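Local coordinates for putative immunoglobulin-blocking virulence protein (Mycoplasma mycoides subsp. capri, PDB 7ADK) that probably binds host immunoglobulins at the mycoplasma surface and, together with a partner lipoprotein of protease type, promotes release of antibody from its antigen, at residues A[158-164]-A[523-527]; A[566-570]-A[621-625]; A[573-578]-A[624-628]; A[599-605]-A[633-637]; A[607-612]-A[638-644]. All blocks are in the same frame, centred on the assembly; numbering follows the deposited sequence.

In the fold
Interaction 5 pairs two neighbouring strands of a parallel sheet; Leu609 packs against Leu573 of helix 567-579, and Ile638 against its Tyr577. Interactions 2 and 3 fasten successive parts of that same helix to one loop, sharing Arg624 and Phe625. Interaction 4 joins the loops that lead into the paired strands and reaches the helix through Arg636 and Glu634. Interaction 1 lies beyond the helix, which it meets through Arg158 and Ile160. Interaction 5, with a backbone ladder and aliphatic packing, has no exposed residue among those that touch. In interactions 1 to 4 an asparagine or arginine binds loop main chain; interaction 1 adds a threonine hydroxyl pair and exposed Lys159, Pro163 and Thr164.

Interaction 1. Residues A[158-164]-A[523-527]; sequences RKISNPT and RNTTW
Three hydrogen bonds tie these two irregular segments. Thr164 OG1 (chi1 p) lies 2.8 Å from Thr526 OG1 (chi1 m). Arg523, with chi1 to chi3 t, t, m, sends NH1 to Lys159 O at 3.0 Å, the carbonyl lying near the guanidinium plane. Asn162 ND2, with chi1 t, donates to Thr526 O at 3.2 Å and also to Lys165 O. Lys159, at phi/psi 51/51, closes helix 153-157 in a Schellman motif, a C-terminal cap, and an arginine is long enough to reach its carbonyl. Between these polar ends sits Pro163, an apolar ring with no N-H to satisfy: its CG is 3.8 Å from Asn524 CA and 3.7 Å from Thr525 O, with the CA atoms of Pro163 and Asn524 5.4 Å apart. Behind the contact, Ile160 packs on Arg574, Met575 and Ala579 of helix 567-579, and Arg158 forms salt bridges with its Glu567 and Asp571; Asn524 and Thr526 bond through their backbones to Asn498 of strand 497-498.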
# COMPACT_ATOMS: atom_id res chain seq x y z
N ARG A 158 35.22 27.82 2.23
CA ARG A 158 33.84 27.61 1.74
C ARG A 158 32.84 27.20 2.84
O ARG A 158 31.68 26.94 2.53
CB ARG A 158 33.82 26.58 0.60
CG ARG A 158 34.63 26.94 -0.64
CD ARG A 158 34.25 28.27 -1.29
NE ARG A 158 32.86 28.30 -1.78
CZ ARG A 158 32.26 29.34 -2.32
NH1 ARG A 158 32.84 30.47 -2.51
NH2 ARG A 158 31.04 29.29 -2.70
N LYS A 159 33.27 27.09 4.10
CA LYS A 159 32.46 26.64 5.25
C LYS A 159 31.75 25.31 4.96
O LYS A 159 30.53 25.18 5.08
CB LYS A 159 31.54 27.76 5.76
CG LYS A 159 32.33 29.04 6.11
CD LYS A 159 31.54 30.00 7.02
CE LYS A 159 31.47 29.53 8.47
NZ LYS A 159 32.77 29.63 9.17
N ILE A 160 32.54 24.35 4.50
CA ILE A 160 32.10 23.06 3.95
C ILE A 160 32.75 21.88 4.72
O ILE A 160 32.20 20.78 4.73
CB ILE A 160 32.36 23.07 2.43
CG1 ILE A 160 31.69 21.92 1.69
CG2 ILE A 160 33.87 23.12 2.13
CD1 ILE A 160 32.13 21.80 0.23
N SER A 161 33.86 22.10 5.41
CA SER A 161 34.43 21.21 6.43
C SER A 161 33.55 21.15 7.69
O SER A 161 32.56 21.87 7.81
CB SER A 161 35.85 21.65 6.80
OG SER A 161 35.88 22.98 7.27
N ASN A 162 33.89 20.28 8.65
CA ASN A 162 33.16 20.20 9.91
C ASN A 162 33.36 21.49 10.74
O ASN A 162 34.50 21.94 10.89
CB ASN A 162 33.56 18.92 10.67
CG ASN A 162 32.47 18.44 11.61
OD1 ASN A 162 31.33 18.24 11.23
ND2 ASN A 162 32.72 18.28 12.88
N PRO A 163 32.29 22.09 11.30
CA PRO A 163 32.29 23.48 11.75
C PRO A 163 33.11 23.80 13.00
O PRO A 163 33.35 24.97 13.28
CB PRO A 163 30.81 23.81 11.98
CG PRO A 163 30.19 22.45 12.29
CD PRO A 163 30.94 21.55 11.34
N THR A 164 33.49 22.80 13.79
CA THR A 164 34.03 22.99 15.15
C THR A 164 35.25 22.14 15.48
O THR A 164 36.06 22.52 16.33
CB THR A 164 32.94 22.67 16.17
OG1 THR A 164 32.49 21.37 15.94
CG2 THR A 164 31.74 23.61 16.10
N ARG A 523 25.06 22.70 7.90
CA ARG A 523 26.37 23.36 7.73
C ARG A 523 27.13 23.59 9.04
O ARG A 523 28.32 23.34 9.11
CB ARG A 523 26.18 24.68 6.95
CG ARG A 523 27.51 25.18 6.38
CD ARG A 523 27.47 26.65 5.94
NE ARG A 523 26.78 26.88 4.67
CZ ARG A 523 27.24 26.66 3.46
NH1 ARG A 523 28.34 26.02 3.22
NH2 ARG A 523 26.58 27.12 2.45
N ASN A 524 26.42 24.00 10.08
CA ASN A 524 26.94 24.28 11.42
C ASN A 524 26.32 23.36 12.50
O ASN A 524 26.14 23.72 13.67
CB ASN A 524 26.95 25.78 11.72
CG ASN A 524 25.76 26.48 11.13
OD1 ASN A 524 24.63 26.22 11.51
ND2 ASN A 524 25.96 27.30 10.13
N THR A 525 26.05 22.12 12.10
CA THR A 525 25.83 20.98 13.00
C THR A 525 27.11 20.18 13.13
O THR A 525 27.65 19.74 12.12
CB THR A 525 24.71 20.07 12.47
OG1 THR A 525 23.49 20.77 12.53
CG2 THR A 525 24.52 18.80 13.28
N THR A 526 27.61 19.98 14.35
CA THR A 526 28.91 19.33 14.60
C THR A 526 28.88 17.81 14.42
O THR A 526 29.87 17.24 13.97
CB THR A 526 29.40 19.69 16.00
OG1 THR A 526 29.73 21.05 16.07
CG2 THR A 526 30.62 18.92 16.50
N TRP A 527 27.77 17.14 14.77
CA TRP A 527 27.61 15.68 14.67
C TRP A 527 26.13 15.29 14.54
O TRP A 527 25.32 15.65 15.38
CB TRP A 527 28.28 15.01 15.89
CG TRP A 527 28.35 13.51 15.92
CD1 TRP A 527 29.30 12.76 15.30
CD2 TRP A 527 27.51 12.55 16.63
NE1 TRP A 527 29.10 11.43 15.58
CE2 TRP A 527 28.02 11.24 16.40
CE3 TRP A 527 26.39 12.66 17.48
CZ2 TRP A 527 27.45 10.10 16.97
CZ3 TRP A 527 25.82 11.52 18.07
CH2 TRP A 527 26.35 10.24 17.83

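Interaction 2. Residues A[566-570]-A[621-625]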
# COMPACT_ATOMS: atom_id res chain seq x y z
N TYR A 566 25.43 28.00 -9.98
CA TYR A 566 25.45 26.60 -9.53
C TYR A 566 26.40 26.46 -8.33
O TYR A 566 26.73 25.36 -7.90
CB TYR A 566 25.85 25.67 -10.70
CG TYR A 566 24.73 25.33 -11.68
CD1 TYR A 566 23.83 24.30 -11.37
CD2 TYR A 566 24.60 26.03 -12.89
CE1 TYR A 566 22.80 23.96 -12.26
CE2 TYR A 566 23.56 25.71 -13.79
CZ TYR A 566 22.66 24.67 -13.47
OH TYR A 566 21.64 24.39 -14.33
N GLU A 567 26.80 27.58 -7.73
CA GLU A 567 27.78 27.67 -6.65
C GLU A 567 27.31 27.00 -5.35
O GLU A 567 27.99 26.10 -4.85
CB GLU A 567 28.12 29.15 -6.51
CG GLU A 567 29.21 29.49 -5.52
CD GLU A 567 29.51 30.98 -5.39
OE1 GLU A 567 29.21 31.78 -6.31
OE2 GLU A 567 30.09 31.37 -4.35
N ARG A 568 26.12 27.36 -4.84
CA ARG A 568 25.60 26.81 -3.58
C ARG A 568 25.36 25.31 -3.64
O ARG A 568 25.55 24.62 -2.65
CB ARG A 568 24.33 27.56 -3.16
CG ARG A 568 24.21 27.69 -1.65
CD ARG A 568 22.83 28.21 -1.22
NE ARG A 568 22.86 28.73 0.16
CZ ARG A 568 22.11 28.39 1.19
NH1 ARG A 568 21.16 27.52 1.15
NH2 ARG A 568 22.32 28.95 2.33
N ILE A 569 24.97 24.78 -4.81
CA ILE A 569 24.80 23.34 -5.02
C ILE A 569 26.15 22.63 -5.05
O ILE A 569 26.30 21.64 -4.35
CB ILE A 569 23.93 23.05 -6.25
CG1 ILE A 569 22.51 23.60 -6.05
CG2 ILE A 569 23.87 21.55 -6.51
CD1 ILE A 569 21.64 23.60 -7.28
N ASN A 570 27.16 23.10 -5.78
CA ASN A 570 28.48 22.46 -5.80
C ASN A 570 29.19 22.46 -4.43
O ASN A 570 29.92 21.51 -4.14
CB ASN A 570 29.34 23.15 -6.86
CG ASN A 570 29.06 22.61 -8.24
OD1 ASN A 570 29.57 21.59 -8.64
ND2 ASN A 570 28.26 23.28 -9.00
N LYS A 621 24.17 19.60 -15.97
CA LYS A 621 24.99 20.76 -16.38
C LYS A 621 25.45 21.53 -15.14
O LYS A 621 24.65 21.82 -14.26
CB LYS A 621 24.20 21.68 -17.33
CG LYS A 621 25.06 22.79 -17.95
CD LYS A 621 24.27 23.90 -18.64
CE LYS A 621 23.88 25.05 -17.71
NZ LYS A 621 25.02 25.96 -17.42
N GLY A 622 26.72 21.91 -15.10
CA GLY A 622 27.28 22.77 -14.06
C GLY A 622 27.54 22.09 -12.72
O GLY A 622 27.89 22.76 -11.76
N LEU A 623 27.38 20.76 -12.62
CA LEU A 623 27.55 19.97 -11.40
C LEU A 623 28.85 19.15 -11.44
O LEU A 623 29.11 18.43 -12.41
CB LEU A 623 26.32 19.06 -11.20
CG LEU A 623 24.96 19.77 -11.11
CD1 LEU A 623 23.88 18.74 -10.77
CD2 LEU A 623 24.92 20.85 -10.04
N ARG A 624 29.66 19.22 -10.38
CA ARG A 624 30.96 18.54 -10.25
C ARG A 624 30.87 17.36 -9.28
O ARG A 624 30.35 17.51 -8.18
CB ARG A 624 32.02 19.55 -9.80
CG ARG A 624 32.22 20.65 -10.85
CD ARG A 624 33.36 21.61 -10.49
NE ARG A 624 33.02 22.48 -9.35
CZ ARG A 624 32.46 23.67 -9.41
NH1 ARG A 624 32.33 24.39 -8.35
NH2 ARG A 624 32.04 24.19 -10.51
N PHE A 625 31.39 16.19 -9.67
CA PHE A 625 31.33 14.95 -8.87
C PHE A 625 32.71 14.43 -8.47
O PHE A 625 32.83 13.29 -8.03
CB PHE A 625 30.47 13.89 -9.57
CG PHE A 625 28.99 14.24 -9.74
CD1 PHE A 625 28.60 15.05 -10.81
CD2 PHE A 625 28.03 13.79 -8.82
CE1 PHE A 625 27.25 15.40 -10.98
CE2 PHE A 625 26.68 14.17 -8.98
CZ PHE A 625 26.29 14.97 -10.06
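Asn570 has the most surface covered here, and its amide pairs with Gly622 O and Arg624 N, the groups on either side of Leu623, much as one residue of a parallel strand would. Asn570 OD1 accepts from Arg624 N at 2.9 Å while ND2 donates to Gly622 O at 2.8 Å. Because an asparagine amide carries both a donor and an acceptor, one side chain satisfies two main-chain groups of a loop without regular structure. ND2 also donates to Tyr566 O at 2.8 Å, the carbonyl that receives Asn570 N at 3.1 Å, so the same residue reinforces the first turn of the helix. One face of the Arg624 guanidinium lies over Asn570 CB.

Tyr566, at the N-cap position, has Lys621 O and Gly622 CA over one face of its ring, with CE1 3.5 Å from Lys621 O. Gly622 suits this spot on two counts: its phi is positive, at 76°, and a CB would come 2.9 Å from Tyr566 CD2, a clash.

Leu623 supplies the apolar part. Its CD2 lies 3.9 Å from Tyr566 CD1 and 3.7 Å from Ile569 CG2, filling the angle between the ring and the helix.

The contact joins the start of helix 567-579, the helix of the crossover from strand 553-555 to strand 608-610, to the loop after strand 608-610; Leu623 also packs on Phe611.

Interaction 3. Residues A[573-578]-A[624-628]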
# COMPACT_ATOMS: atom_id res chain seq x y z
N LEU A 573 27.05 19.75 -2.43
CA LEU A 573 27.31 18.44 -3.03
C LEU A 573 28.66 17.87 -2.59
O LEU A 573 28.74 16.72 -2.14
CB LEU A 573 27.20 18.63 -4.55
CG LEU A 573 26.96 17.39 -5.40
CD1 LEU A 573 25.57 16.86 -5.19
CD2 LEU A 573 27.07 17.74 -6.88
N ARG A 574 29.72 18.68 -2.62
CA ARG A 574 31.06 18.30 -2.16
C ARG A 574 31.14 18.17 -0.64
O ARG A 574 31.96 17.38 -0.17
CB ARG A 574 32.09 19.29 -2.74
CG ARG A 574 33.55 18.87 -2.50
CD ARG A 574 34.53 19.77 -3.24
NE ARG A 574 35.93 19.30 -3.17
CZ ARG A 574 36.76 19.39 -2.15
NH1 ARG A 574 36.38 19.84 -1.00
NH2 ARG A 574 38.00 19.06 -2.27
N MET A 575 30.28 18.84 0.13
CA MET A 575 30.18 18.65 1.59
C MET A 575 30.02 17.18 1.95
O MET A 575 30.79 16.62 2.73
CB MET A 575 29.01 19.46 2.17
CG MET A 575 29.22 19.64 3.67
SD MET A 575 27.82 20.25 4.62
CE MET A 575 26.90 18.72 4.78
N VAL A 576 29.07 16.53 1.31
CA VAL A 576 28.77 15.11 1.50
C VAL A 576 29.81 14.22 0.82
O VAL A 576 30.36 13.31 1.43
CB VAL A 576 27.37 14.83 0.96
CG1 VAL A 576 26.98 13.40 1.22
CG2 VAL A 576 26.36 15.76 1.60
N TYR A 577 30.10 14.50 -0.45
CA TYR A 577 30.91 13.62 -1.27
C TYR A 577 32.40 13.66 -0.94
O TYR A 577 33.07 12.69 -1.27
CB TYR A 577 30.60 13.88 -2.75
CG TYR A 577 29.18 13.54 -3.24
CD1 TYR A 577 28.33 12.70 -2.49
CD2 TYR A 577 28.71 14.03 -4.47
CE1 TYR A 577 27.06 12.36 -2.95
CE2 TYR A 577 27.42 13.71 -4.93
CZ TYR A 577 26.59 12.87 -4.17
OH TYR A 577 25.35 12.53 -4.61
N TYR A 578 32.95 14.69 -0.28
CA TYR A 578 34.38 14.77 0.06
C TYR A 578 34.75 15.58 1.32
O TYR A 578 35.58 15.11 2.09
CB TYR A 578 35.21 15.32 -1.10
CG TYR A 578 35.18 14.49 -2.37
CD1 TYR A 578 35.93 13.30 -2.44
CD2 TYR A 578 34.39 14.89 -3.46
CE1 TYR A 578 35.86 12.50 -3.60
CE2 TYR A 578 34.32 14.09 -4.61
CZ TYR A 578 35.06 12.90 -4.68
OH TYR A 578 34.97 12.15 -5.80
N ARG A 624 29.66 19.22 -10.38
CA ARG A 624 30.96 18.54 -10.25
C ARG A 624 30.87 17.36 -9.28
O ARG A 624 30.35 17.51 -8.18
CB ARG A 624 32.02 19.55 -9.80
CG ARG A 624 32.22 20.65 -10.85
CD ARG A 624 33.36 21.61 -10.49
NE ARG A 624 33.02 22.48 -9.35
CZ ARG A 624 32.46 23.67 -9.41
NH1 ARG A 624 32.33 24.39 -8.35
NH2 ARG A 624 32.04 24.19 -10.51
N PHE A 625 31.39 16.19 -9.67
CA PHE A 625 31.33 14.95 -8.87
C PHE A 625 32.71 14.43 -8.47
O PHE A 625 32.83 13.29 -8.03
CB PHE A 625 30.47 13.89 -9.57
CG PHE A 625 28.99 14.24 -9.74
CD1 PHE A 625 28.60 15.05 -10.81
CD2 PHE A 625 28.03 13.79 -8.82
CE1 PHE A 625 27.25 15.40 -10.98
CE2 PHE A 625 26.68 14.17 -8.98
CZ PHE A 625 26.29 14.97 -10.06
N ASP A 626 33.77 15.25 -8.57
CA ASP A 626 35.10 14.95 -8.03
C ASP A 626 35.74 16.14 -7.27
O ASP A 626 35.27 17.27 -7.33
CB ASP A 626 36.01 14.33 -9.10
CG ASP A 626 36.27 15.16 -10.36
OD1 ASP A 626 35.74 16.27 -10.51
OD2 ASP A 626 37.01 14.67 -11.24
N ASP A 627 36.77 15.86 -6.47
CA ASP A 627 37.28 16.70 -5.38
C ASP A 627 38.17 17.90 -5.77
O ASP A 627 38.93 18.37 -4.93
CB ASP A 627 37.94 15.85 -4.26
CG ASP A 627 38.96 14.76 -4.64
OD1 ASP A 627 38.99 14.29 -5.80
OD2 ASP A 627 39.70 14.31 -3.73
N ASP A 628 38.10 18.43 -6.99
CA ASP A 628 39.11 19.27 -7.67
C ASP A 628 40.44 18.55 -7.96
O ASP A 628 40.98 18.65 -9.07
CB ASP A 628 39.40 20.60 -6.95
CG ASP A 628 38.22 21.56 -6.81
OD1 ASP A 628 37.27 21.48 -7.60
OD2 ASP A 628 38.30 22.47 -5.96
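The hydrogen bond across the segments is made by a long side chain: Arg574 NH2 donates to Asp627 O at 2.9 Å and 171°, with that carbonyl near the guanidinium plane. Arginine can serve two partners here, since its NH1 forms a salt bridge with Asp155. The Asp627 carboxylate turns to Asn633 ND2 instead.

A CH-pi contact comes next. Asp627 CB sits 3.6 Å from the centroid of the Tyr578 ring, 12° off its normal, and Asp627 N lies over a ring face, 3.5 Å from Tyr578 CE2. The Tyr578 hydroxyl reaches Glu634 O, further along the same loop, in a hydrogen bond.

Leu573 to Tyr578 belong to helix 567-579, which connects strands 553-555 and 608-610 in a beta-alpha-beta crossover. The parallel strands of this sheet follow chain order, consistent with a solenoid of leucine-rich-repeat type.

Apolar packing lies on the sheet-facing side. Leu573 CD2 is over one face of the Phe625 ring, 4.2 Å from its CE2, and Tyr577 CE2 is 3.9 Å from Phe625 CD2. Flat aromatic and branched aliphatic groups suit this buried layer, where Leu573 and Phe625 both touch Leu609 of strand 608-610.

Interaction 4. Residues A[599-605]-A[633-637]; sequences KLGQNSY and NEPRK
Segment 599-605 makes a 3-10 turn over 600-602, with Gln602 N bonded to Lys599 O at 3.0 Å, and then straightens until Tyr605 is fully extended at phi/psi -154/156. In segment 633-637, Glu634, Pro635 and Arg636 take polyproline-II conformations, between Asn633 and Lys637 in the beta region. The segments are closest where Gly601 and Glu634 bring their CA atoms to 4.2 Å; a CB on Gly601 would fall 2.4 Å from Glu634 N, so only glycine allows the approach. Gly601 N donates to Asn633 OD1 at 2.9 Å, and Asn633 ND2 donates to Asp627 OD2.

Both are loops leading into adjacent parallel strands, 608-610 and 640-643, of the solenoid-like sheet.

Arg636 (chi1 to chi3 m, m, t) buries most surface. Its NH1 donates to Leu600 O at 2.8 Å, with a weak bond from NH2 to Leu600 O at 3.2 Å, and NH1 also bonds Tyr577 O of helix 567-579: a buried arginine can satisfy carbonyls that lack strand partners. Its aliphatic part makes a CH-pi contact, CD standing 3.6 Å from the Tyr605 ring centroid, 8° off the normal. Tyr605 (chi1 p, chi2 -80°) accepts at OH from Lys637 N at 3.2 Å.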
# COMPACT_ATOMS: atom_id res chain seq x y z
N LYS A 599 41.29 7.42 1.73
CA LYS A 599 40.72 7.12 0.41
C LYS A 599 39.22 7.39 0.41
O LYS A 599 38.41 6.47 0.35
CB LYS A 599 41.03 5.68 -0.01
CG LYS A 599 42.52 5.40 -0.23
CD LYS A 599 42.71 3.98 -0.74
CE LYS A 599 44.18 3.63 -0.94
NZ LYS A 599 44.42 2.19 -0.71
N LEU A 600 38.83 8.66 0.45
CA LEU A 600 37.43 9.10 0.44
C LEU A 600 36.63 8.45 -0.71
O LEU A 600 35.47 8.11 -0.51
CB LEU A 600 37.38 10.63 0.35
CG LEU A 600 37.51 11.38 1.68
CD1 LEU A 600 38.68 10.97 2.54
CD2 LEU A 600 37.67 12.85 1.40
N GLY A 601 37.25 8.20 -1.85
CA GLY A 601 36.68 7.51 -3.00
C GLY A 601 36.13 6.10 -2.76
O GLY A 601 35.09 5.76 -3.32
N GLN A 602 36.78 5.28 -1.93
CA GLN A 602 36.37 3.89 -1.65
C GLN A 602 35.16 3.77 -0.72
O GLN A 602 34.61 2.69 -0.53
CB GLN A 602 37.56 3.09 -1.09
CG GLN A 602 38.78 2.96 -2.02
CD GLN A 602 38.58 2.03 -3.21
OE1 GLN A 602 37.50 1.78 -3.68
NE2 GLN A 602 39.59 1.50 -3.79
N ASN A 603 34.73 4.87 -0.12
CA ASN A 603 33.64 4.94 0.84
C ASN A 603 32.28 5.16 0.16
O ASN A 603 32.22 5.67 -0.95
CB ASN A 603 33.96 6.06 1.82
CG ASN A 603 35.15 5.70 2.67
OD1 ASN A 603 35.00 5.14 3.74
ND2 ASN A 603 36.36 5.88 2.21
N SER A 604 31.20 4.79 0.83
CA SER A 604 29.84 5.06 0.37
C SER A 604 29.46 6.54 0.48
O SER A 604 30.08 7.30 1.19
CB SER A 604 28.87 4.15 1.12
OG SER A 604 27.54 4.39 0.74
N TYR A 605 28.45 6.95 -0.28
CA TYR A 605 27.90 8.30 -0.39
C TYR A 605 26.44 8.19 -0.82
O TYR A 605 26.10 7.21 -1.47
CB TYR A 605 28.73 9.11 -1.40
CG TYR A 605 29.00 8.45 -2.74
CD1 TYR A 605 30.03 7.51 -2.85
CD2 TYR A 605 28.22 8.74 -3.87
CE1 TYR A 605 30.26 6.83 -4.05
CE2 TYR A 605 28.46 8.09 -5.09
CZ TYR A 605 29.48 7.12 -5.19
OH TYR A 605 29.74 6.52 -6.37
N ASN A 633 41.64 9.95 -5.58
CA ASN A 633 40.26 9.57 -5.23
C ASN A 633 39.42 9.12 -6.45
O ASN A 633 39.58 9.62 -7.55
CB ASN A 633 39.58 10.74 -4.49
CG ASN A 633 39.79 10.76 -2.99
OD1 ASN A 633 39.69 9.74 -2.32
ND2 ASN A 633 40.03 11.89 -2.40
N GLU A 634 38.45 8.22 -6.23
CA GLU A 634 37.37 7.91 -7.17
C GLU A 634 36.44 9.13 -7.39
O GLU A 634 36.10 9.80 -6.40
CB GLU A 634 36.56 6.70 -6.64
CG GLU A 634 35.23 6.45 -7.36
CD GLU A 634 34.44 5.24 -6.88
OE1 GLU A 634 35.02 4.14 -6.75
OE2 GLU A 634 33.22 5.35 -6.68
N PRO A 635 35.96 9.40 -8.62
CA PRO A 635 34.83 10.30 -8.89
C PRO A 635 33.47 9.64 -8.59
O PRO A 635 33.21 8.51 -8.99
CB PRO A 635 34.97 10.64 -10.37
CG PRO A 635 35.58 9.39 -10.98
CD PRO A 635 36.49 8.87 -9.87
N ARG A 636 32.55 10.35 -7.94
CA ARG A 636 31.22 9.82 -7.60
C ARG A 636 30.37 9.55 -8.85
O ARG A 636 30.47 10.27 -9.83
CB ARG A 636 30.48 10.78 -6.65
CG ARG A 636 31.25 11.22 -5.40
CD ARG A 636 31.97 10.07 -4.72
NE ARG A 636 32.59 10.44 -3.45
CZ ARG A 636 33.16 9.59 -2.62
NH1 ARG A 636 33.65 10.01 -1.51
NH2 ARG A 636 33.27 8.32 -2.86
N LYS A 637 29.47 8.56 -8.79
CA LYS A 637 28.46 8.29 -9.83
C LYS A 637 27.08 8.15 -9.19
O LYS A 637 26.94 7.46 -8.18
CB LYS A 637 28.81 7.01 -10.61
CG LYS A 637 30.12 7.02 -11.41
CD LYS A 637 30.10 8.04 -12.54
CE LYS A 637 31.38 8.04 -13.39
NZ LYS A 637 31.41 6.98 -14.41

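Interaction 5. Residues A[607-612]-A[638-644]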
# COMPACT_ATOMS: atom_id res chain seq x y z
N THR A 607 23.77 8.21 -3.25
CA THR A 607 23.77 8.02 -4.71
C THR A 607 22.54 8.60 -5.43
O THR A 607 22.48 8.52 -6.65
CB THR A 607 23.93 6.54 -5.08
OG1 THR A 607 22.84 5.77 -4.63
CG2 THR A 607 25.21 5.93 -4.53
N GLY A 608 21.58 9.20 -4.73
CA GLY A 608 20.45 9.91 -5.32
C GLY A 608 20.58 11.43 -5.31
O GLY A 608 21.03 12.00 -4.32
N LEU A 609 20.13 12.10 -6.37
CA LEU A 609 19.90 13.54 -6.43
C LEU A 609 18.44 13.86 -6.75
O LEU A 609 17.91 13.41 -7.76
CB LEU A 609 20.82 14.22 -7.46
CG LEU A 609 22.20 14.62 -6.93
CD1 LEU A 609 23.05 15.09 -8.09
CD2 LEU A 609 22.13 15.76 -5.94
N ASP A 610 17.82 14.68 -5.92
CA ASP A 610 16.47 15.22 -6.14
C ASP A 610 16.50 16.74 -6.36
O ASP A 610 16.94 17.51 -5.50
CB ASP A 610 15.58 14.80 -4.96
CG ASP A 610 14.18 15.43 -5.02
OD1 ASP A 610 13.65 15.59 -6.14
OD2 ASP A 610 13.62 15.80 -3.97
N PHE A 611 15.99 17.18 -7.50
CA PHE A 611 15.82 18.57 -7.87
C PHE A 611 14.35 18.98 -8.01
O PHE A 611 14.06 20.04 -8.55
CB PHE A 611 16.67 18.88 -9.10
CG PHE A 611 18.16 18.71 -8.90
CD1 PHE A 611 18.84 19.53 -7.98
CD2 PHE A 611 18.89 17.78 -9.66
CE1 PHE A 611 20.24 19.45 -7.85
CE2 PHE A 611 20.28 17.69 -9.52
CZ PHE A 611 20.96 18.53 -8.61
N SER A 612 13.39 18.21 -7.49
CA SER A 612 11.95 18.51 -7.56
C SER A 612 11.52 19.86 -6.97
O SER A 612 10.54 20.45 -7.43
CB SER A 612 11.17 17.44 -6.81
OG SER A 612 11.46 16.17 -7.33
N ILE A 638 26.07 8.82 -9.72
CA ILE A 638 24.72 8.78 -9.15
C ILE A 638 23.93 7.64 -9.79
O ILE A 638 24.17 7.28 -10.94
CB ILE A 638 24.02 10.16 -9.19
CG1 ILE A 638 23.62 10.59 -10.60
CG2 ILE A 638 24.90 11.20 -8.48
CD1 ILE A 638 22.82 11.89 -10.66
N THR A 639 23.02 7.05 -9.02
CA THR A 639 22.14 5.96 -9.47
C THR A 639 20.76 6.47 -9.87
O THR A 639 20.04 5.79 -10.60
CB THR A 639 22.00 4.86 -8.41
OG1 THR A 639 21.34 5.30 -7.25
CG2 THR A 639 23.31 4.22 -7.98
N GLU A 640 20.38 7.66 -9.44
CA GLU A 640 19.04 8.19 -9.58
C GLU A 640 19.04 9.72 -9.63
O GLU A 640 19.79 10.37 -8.91
CB GLU A 640 18.20 7.66 -8.42
CG GLU A 640 16.71 7.94 -8.57
CD GLU A 640 15.91 7.01 -7.66
OE1 GLU A 640 15.00 6.30 -8.15
OE2 GLU A 640 16.18 6.96 -6.45
N LEU A 641 18.17 10.28 -10.48
CA LEU A 641 18.03 11.71 -10.71
C LEU A 641 16.56 12.08 -10.83
O LEU A 641 15.92 11.75 -11.81
CB LEU A 641 18.80 12.06 -11.99
CG LEU A 641 18.69 13.53 -12.42
CD1 LEU A 641 19.39 14.46 -11.44
CD2 LEU A 641 19.29 13.72 -13.81
N THR A 642 16.02 12.81 -9.87
CA THR A 642 14.67 13.37 -9.96
C THR A 642 14.74 14.84 -10.36
O THR A 642 15.52 15.61 -9.81
CB THR A 642 13.86 13.17 -8.67
OG1 THR A 642 13.91 11.84 -8.24
CG2 THR A 642 12.39 13.52 -8.90
N LEU A 643 13.93 15.22 -11.34
CA LEU A 643 13.84 16.53 -11.94
C LEU A 643 12.44 17.10 -11.75
O LEU A 643 11.44 16.39 -11.81
CB LEU A 643 14.20 16.42 -13.43
CG LEU A 643 15.64 16.00 -13.72
CD1 LEU A 643 15.83 15.75 -15.21
CD2 LEU A 643 16.63 17.05 -13.26
N TYR A 644 12.34 18.41 -11.60
CA TYR A 644 11.06 19.08 -11.72
C TYR A 644 10.53 19.02 -13.14
O TYR A 644 11.24 19.35 -14.09
CB TYR A 644 11.20 20.51 -11.24
CG TYR A 644 9.90 21.26 -11.34
CD1 TYR A 644 8.88 21.00 -10.41
CD2 TYR A 644 9.70 22.18 -12.37
CE1 TYR A 644 7.67 21.70 -10.49
CE2 TYR A 644 8.50 22.90 -12.45
CZ TYR A 644 7.49 22.67 -11.49
OH TYR A 644 6.37 23.40 -11.50
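Leu609 and Leu641 share one face of the sheet, with Leu609 CB 4.2 Å from Leu641 CD1. Phe611 CD2 extends the patch, 3.8 Å from Leu641 CD1 and 4.3 Å from Leu643 CD2, while Leu609 CD1 meets Ile638 CD1 at 4.1 Å. Branched and aromatic groups suit this buried face; Leu609 is met by Leu573 of helix 567-579, and Ile638 by Phe625 and Tyr577.

The axes of strands 608-610 and 640-643 approach to 4.8 Å at 4°. Leu609 N donates to Glu640 O (3.1 Å), Thr642 N to Leu609 O (2.9 Å) and Phe611 N to Thr642 O (2.8 Å), the staggered parallel ladder, consistent with a leucine-rich-repeat-like solenoid.

Asp610 and Thr642 point to the opposite face, Asp610 OD1 3.5 Å from Thr642 CB, and Glu640 there bonds His678. At one end Thr639 N bonds Thr607 O at 2.8 Å. At the other, Asp610 OD1 accepts from Ser612 N at 3.0 Å, an Asx turn, and from Ser612 OG at 2.6 Å. Beside Ser612, Tyr644 packs on Thr683 of the lipoprotein chain.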